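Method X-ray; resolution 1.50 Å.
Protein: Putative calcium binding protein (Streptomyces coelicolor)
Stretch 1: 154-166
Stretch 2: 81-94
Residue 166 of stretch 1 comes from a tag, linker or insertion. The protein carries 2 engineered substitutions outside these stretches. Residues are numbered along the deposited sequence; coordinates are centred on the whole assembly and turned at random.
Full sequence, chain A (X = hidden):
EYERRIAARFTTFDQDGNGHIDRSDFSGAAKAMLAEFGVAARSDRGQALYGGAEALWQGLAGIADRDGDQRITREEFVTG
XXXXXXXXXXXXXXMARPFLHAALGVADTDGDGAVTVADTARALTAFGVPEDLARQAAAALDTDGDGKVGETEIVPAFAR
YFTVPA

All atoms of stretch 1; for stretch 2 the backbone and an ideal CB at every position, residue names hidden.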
# COMPACT_ATOMS: atom_id res chain seq x y z
N ILE A 154 1.41 10.35 -4.00
CA ILE A 154 1.46 8.94 -3.62
C ILE A 154 1.07 7.94 -4.71
O ILE A 154 1.61 6.84 -4.73
CB ILE A 154 0.72 8.64 -2.29
CG1 ILE A 154 -0.81 8.78 -2.40
CG2 ILE A 154 1.24 9.52 -1.17
CD1 ILE A 154 -1.53 8.28 -1.14
N VAL A 155 0.16 8.30 -5.60
CA VAL A 155 -0.24 7.30 -6.59
C VAL A 155 0.90 6.94 -7.55
O VAL A 155 1.21 5.76 -7.70
CB VAL A 155 -1.59 7.63 -7.29
CG1 VAL A 155 -1.95 6.57 -8.33
CG2 VAL A 155 -2.70 7.71 -6.24
N PRO A 156 1.58 7.95 -8.16
CA PRO A 156 2.75 7.56 -8.98
C PRO A 156 3.91 6.95 -8.18
O PRO A 156 4.63 6.10 -8.69
CB PRO A 156 3.18 8.89 -9.63
CG PRO A 156 2.61 9.93 -8.79
CD PRO A 156 1.33 9.40 -8.21
N ALA A 157 4.09 7.36 -6.92
CA ALA A 157 5.14 6.71 -6.08
C ALA A 157 4.81 5.22 -5.86
O ALA A 157 5.70 4.37 -5.85
CB ALA A 157 5.29 7.41 -4.76
N PHE A 158 3.53 4.93 -5.67
CA PHE A 158 3.09 3.56 -5.48
C PHE A 158 3.37 2.77 -6.77
O PHE A 158 3.95 1.69 -6.72
CB PHE A 158 1.60 3.57 -5.11
CG PHE A 158 0.98 2.20 -4.93
CD1 PHE A 158 0.79 1.68 -3.66
CD2 PHE A 158 0.56 1.46 -6.05
CE1 PHE A 158 0.23 0.41 -3.49
CE2 PHE A 158 -0.02 0.20 -5.89
CZ PHE A 158 -0.19 -0.31 -4.61
N ALA A 159 3.01 3.36 -7.92
CA ALA A 159 3.25 2.77 -9.24
C ALA A 159 4.74 2.46 -9.45
O ALA A 159 5.11 1.38 -9.93
CB ALA A 159 2.75 3.69 -10.34
N ARG A 160 5.60 3.42 -9.08
CA ARG A 160 7.05 3.26 -9.19
C ARG A 160 7.60 2.20 -8.24
O ARG A 160 8.43 1.36 -8.63
CB ARG A 160 7.76 4.59 -8.93
CG ARG A 160 7.68 5.61 -10.07
CD ARG A 160 8.36 6.93 -9.68
NE ARG A 160 7.69 7.58 -8.55
CZ ARG A 160 7.81 8.87 -8.24
NH1 ARG A 160 8.59 9.67 -8.97
NH2 ARG A 160 7.15 9.37 -7.21
N TYR A 161 7.17 2.23 -6.98
CA TYR A 161 7.68 1.26 -6.00
C TYR A 161 7.39 -0.19 -6.44
O TYR A 161 8.25 -1.06 -6.26
CB TYR A 161 7.11 1.51 -4.59
CG TYR A 161 7.54 0.47 -3.58
CD1 TYR A 161 8.84 0.43 -3.10
CD2 TYR A 161 6.65 -0.50 -3.14
CE1 TYR A 161 9.24 -0.55 -2.17
CE2 TYR A 161 7.03 -1.47 -2.20
CZ TYR A 161 8.32 -1.49 -1.75
OH TYR A 161 8.69 -2.46 -0.83
N PHE A 162 6.22 -0.43 -7.03
CA PHE A 162 5.87 -1.79 -7.48
C PHE A 162 6.34 -2.13 -8.93
O PHE A 162 5.98 -3.18 -9.51
CB PHE A 162 4.39 -2.12 -7.19
CG PHE A 162 4.11 -2.31 -5.70
CD1 PHE A 162 4.64 -3.40 -5.03
CD2 PHE A 162 3.40 -1.35 -4.98
CE1 PHE A 162 4.43 -3.58 -3.65
CE2 PHE A 162 3.16 -1.53 -3.61
CZ PHE A 162 3.69 -2.64 -2.94
N THR A 163 7.16 -1.22 -9.47
CA THR A 163 7.93 -1.47 -10.68
C THR A 163 9.33 -1.85 -10.26
O THR A 163 10.21 -1.00 -10.05
CB THR A 163 7.96 -0.22 -11.57
OG1 THR A 163 6.62 0.16 -11.89
CG2 THR A 163 8.73 -0.48 -12.86
N VAL A 164 9.56 -3.15 -10.10
CA VAL A 164 10.85 -3.62 -9.65
C VAL A 164 11.81 -3.49 -10.84
O VAL A 164 11.64 -4.17 -11.85
CB VAL A 164 10.78 -5.07 -9.17
CG1 VAL A 164 12.15 -5.50 -8.70
CG2 VAL A 164 9.74 -5.21 -8.04
N PRO A 165 12.80 -2.59 -10.74
CA PRO A 165 13.63 -2.38 -11.93
C PRO A 165 14.52 -3.59 -12.17
O PRO A 165 14.93 -4.25 -11.20
CB PRO A 165 14.47 -1.14 -11.56
CG PRO A 165 14.47 -1.10 -10.09
CD PRO A 165 13.21 -1.76 -9.60
N ALA A 166 14.80 -3.89 -13.44
CA ALA A 166 15.71 -4.96 -13.82
C ALA A 166 17.14 -4.55 -13.49
O ALA A 166 18.07 -5.32 -13.67
CB ALA A 166 15.62 -5.26 -15.31
N UNK A 81 3.82 -12.18 -10.96
CA UNK A 81 3.40 -10.81 -10.67
C UNK A 81 4.43 -9.74 -11.02
O UNK A 81 4.06 -8.68 -11.50
CB UNK A 81 3.05 -10.70 -9.18
N UNK A 82 5.70 -10.01 -10.77
CA UNK A 82 6.75 -9.01 -10.98
C UNK A 82 6.76 -8.42 -12.39
O UNK A 82 6.74 -7.19 -12.54
CB UNK A 82 8.12 -9.63 -10.69
N UNK A 83 6.82 -9.29 -13.41
CA UNK A 83 6.81 -8.83 -14.80
C UNK A 83 5.54 -8.07 -15.13
O UNK A 83 5.58 -6.98 -15.69
CB UNK A 83 6.97 -10.02 -15.75
N UNK A 84 4.40 -8.66 -14.78
CA UNK A 84 3.11 -8.04 -15.05
C UNK A 84 3.00 -6.66 -14.39
O UNK A 84 2.52 -5.71 -15.00
CB UNK A 84 1.98 -8.95 -14.56
N UNK A 85 3.47 -6.54 -13.15
CA UNK A 85 3.47 -5.23 -12.47
C UNK A 85 4.39 -4.24 -13.17
O UNK A 85 4.01 -3.08 -13.36
CB UNK A 85 3.90 -5.39 -11.01
N UNK A 86 5.58 -4.70 -13.57
CA UNK A 86 6.55 -3.87 -14.27
C UNK A 86 6.01 -3.42 -15.63
O UNK A 86 6.24 -2.27 -16.03
CB UNK A 86 7.87 -4.63 -14.45
N UNK A 87 5.29 -4.30 -16.31
CA UNK A 87 4.74 -4.00 -17.63
C UNK A 87 3.55 -3.03 -17.61
O UNK A 87 3.45 -2.16 -18.48
CB UNK A 87 4.31 -5.31 -18.30
N UNK A 88 2.67 -3.16 -16.61
CA UNK A 88 1.50 -2.27 -16.48
C UNK A 88 1.36 -1.62 -15.07
O UNK A 88 0.33 -1.80 -14.40
CB UNK A 88 0.23 -3.06 -16.80
N UNK A 89 2.37 -0.84 -14.64
CA UNK A 89 2.40 -0.23 -13.30
C UNK A 89 1.31 0.81 -13.03
O UNK A 89 0.74 0.83 -11.91
CB UNK A 89 3.76 0.43 -13.08
N UNK A 90 1.01 1.66 -14.01
CA UNK A 90 -0.02 2.69 -13.86
C UNK A 90 -1.41 2.06 -13.70
O UNK A 90 -2.22 2.54 -12.91
CB UNK A 90 -0.00 3.63 -15.06
N UNK A 91 -1.69 1.01 -14.47
CA UNK A 91 -2.97 0.32 -14.34
C UNK A 91 -3.11 -0.31 -12.95
O UNK A 91 -4.17 -0.23 -12.32
CB UNK A 91 -3.11 -0.75 -15.42
N UNK A 92 -2.03 -0.91 -12.46
CA UNK A 92 -2.08 -1.47 -11.11
C UNK A 92 -2.30 -0.37 -10.07
O UNK A 92 -3.14 -0.51 -9.18
CB UNK A 92 -0.79 -2.24 -10.80
N UNK A 93 -1.55 0.73 -10.20
CA UNK A 93 -1.72 1.87 -9.28
C UNK A 93 -3.14 2.42 -9.29
O UNK A 93 -3.64 2.84 -8.24
CB UNK A 93 -0.74 2.99 -9.64
N UNK A 94 -3.80 2.41 -10.46
CA UNK A 94 -5.21 2.77 -10.50
C UNK A 94 -6.10 1.83 -9.70
O UNK A 94 -7.09 2.28 -9.12
CB UNK A 94 -5.69 2.81 -11.95

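Position 81 lies in a helix with nothing of stretch 1 within reach of its CB, so stretch 1 sets no demand. It is Ala-81.

At position 82 the CB points sideways, 5.4 Å from Val-164 CG2. A medium apolar side chain would close that gap. Val-82 does so, with CG1 4.2 Å from Val-164 CB. Its backbone O also takes a hydrogen bond from a water, which donates to Phe-162 O as well and accepts from Val-164 N.

Position 83 points away and 84 is out of reach; many residues would fit. They are Lys-83 and Arg-84.

Position 85 points toward stretch 1. Its ideal CB is 3.4 Å from Phe-162 O, and the Phe-162 side chain lies beyond. An apolar residue such as leucine, isoleucine or methionine would suit. Leu-85 places CD1 4.4 Å from Phe-162 CB.

Position 86 points sideways, with its ideal CB 4.6 Å from Val-164 O. That carbonyl is an acceptor, so a long donor such as arginine, lysine or glutamine could turn back to it. The residue is Arg-86. Arg-86 NE and Arg-86 NH2 each donate to Val-164 O at 3.0 Å, and the carbonyl lies at the guanidinium edge. Arg-86 CG also packs 4.2 Å from Thr-163 CG2.

Positions 87 and 88 point away from stretch 1. It sets no demand at either, and many residues would fit, polar ones included. Asp-87 ends the first helix, and its OD2 makes a salt bridge with Lys-83 NZ at 3.5 Å. Lys-88 leaves helical angles at phi -128°, psi 60°, and is the N-cap of the next helix.

Position 89 faces Thr-163, whose OG1 donates to Ala-159 O and lies only 3.1 Å from the ideal CB. Space is tight, so a compact residue is favoured. A phi of -65° in the first turn of a helix allows proline. Pro-89 is found, with CB 3.7 Å from Ala-159 O.

Position 90 points away, and polar residues would suit. It is Asp-90. Position 91 is out of reach, so many residues would fit. It is Arg-91.

Position 92 points toward stretch 1, but its CB has no near neighbour there. A large apolar or aromatic side chain could reach the Phe-158 and Phe-162 rings. Phe-92 CE2 lies 3.6 Å from Phe-158 CE2. Those two rings are near parallel but slid apart.

At position 93 the ideal CB is 3.6 Å from Ala-159 CB and 3.9 Å from Val-155 O. Such close neighbours favour alanine or glycine. Ala-93 packs there.

Position 94 points away, open to polar residues. It is Glu-94.

Stretch 2 (81-94) AVKRLRDKPDRFAE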
# COMPACT_ATOMS: atom_id res chain seq x y z
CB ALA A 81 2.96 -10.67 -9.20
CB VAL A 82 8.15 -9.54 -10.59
CG1 VAL A 82 9.26 -8.52 -10.93
CG2 VAL A 82 8.18 -9.91 -9.13
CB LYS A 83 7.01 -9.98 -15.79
CG LYS A 83 6.69 -9.57 -17.24
CD LYS A 83 7.11 -10.59 -18.29
CE LYS A 83 6.39 -10.34 -19.62
NZ LYS A 83 4.91 -10.64 -19.55
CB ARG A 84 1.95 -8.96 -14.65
CG ARG A 84 1.88 -10.25 -15.47
CD ARG A 84 0.43 -10.71 -15.66
NE ARG A 84 0.31 -12.15 -15.82
CZ ARG A 84 0.37 -12.80 -16.99
NH1 ARG A 84 0.57 -12.14 -18.12
NH2 ARG A 84 0.24 -14.12 -17.02
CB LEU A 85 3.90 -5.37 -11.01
CG LEU A 85 2.89 -6.05 -10.08
CD1 LEU A 85 3.50 -6.19 -8.69
CD2 LEU A 85 1.58 -5.28 -10.03
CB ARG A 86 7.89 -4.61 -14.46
CG ARG A 86 8.90 -3.85 -15.33
CD ARG A 86 10.15 -4.67 -15.66
NE ARG A 86 10.76 -5.23 -14.47
CZ ARG A 86 10.94 -6.52 -14.23
NH1 ARG A 86 10.58 -7.44 -15.12
NH2 ARG A 86 11.48 -6.90 -13.10
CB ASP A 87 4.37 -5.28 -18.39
CG ASP A 87 5.60 -6.05 -18.88
OD1 ASP A 87 6.74 -5.56 -18.75
OD2 ASP A 87 5.39 -7.16 -19.41
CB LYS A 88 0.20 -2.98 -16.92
CG LYS A 88 -0.15 -4.26 -16.14
CD LYS A 88 -1.48 -4.87 -16.61
CE LYS A 88 -2.07 -5.84 -15.56
NZ LYS A 88 -3.23 -6.64 -16.11
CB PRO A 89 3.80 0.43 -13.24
CG PRO A 89 4.18 0.64 -14.66
CD PRO A 89 3.57 -0.48 -15.43
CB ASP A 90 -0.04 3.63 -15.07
CG ASP A 90 1.01 4.72 -14.99
OD1 ASP A 90 1.99 4.57 -14.23
OD2 ASP A 90 0.84 5.72 -15.73
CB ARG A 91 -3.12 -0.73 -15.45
CG ARG A 91 -3.76 -0.20 -16.74
CD ARG A 91 -4.58 -1.31 -17.39
NE ARG A 91 -3.77 -2.05 -18.34
CZ ARG A 91 -4.09 -3.21 -18.90
NH1 ARG A 91 -5.24 -3.82 -18.63
NH2 ARG A 91 -3.24 -3.76 -19.74
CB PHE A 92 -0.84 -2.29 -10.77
CG PHE A 92 -0.89 -2.91 -9.39
CD1 PHE A 92 -1.84 -3.89 -9.09
CD2 PHE A 92 -0.00 -2.53 -8.42
CE1 PHE A 92 -1.87 -4.48 -7.82
CE2 PHE A 92 -0.03 -3.13 -7.13
CZ PHE A 92 -0.99 -4.09 -6.84
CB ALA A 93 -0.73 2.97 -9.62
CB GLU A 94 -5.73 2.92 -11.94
CG GLU A 94 -5.17 4.12 -12.68
CD GLU A 94 -5.39 5.46 -11.96
OE1 GLU A 94 -6.49 5.68 -11.42
OE2 GLU A 94 -4.43 6.27 -11.92
O HOH W 1 7.58 -5.18 -10.71
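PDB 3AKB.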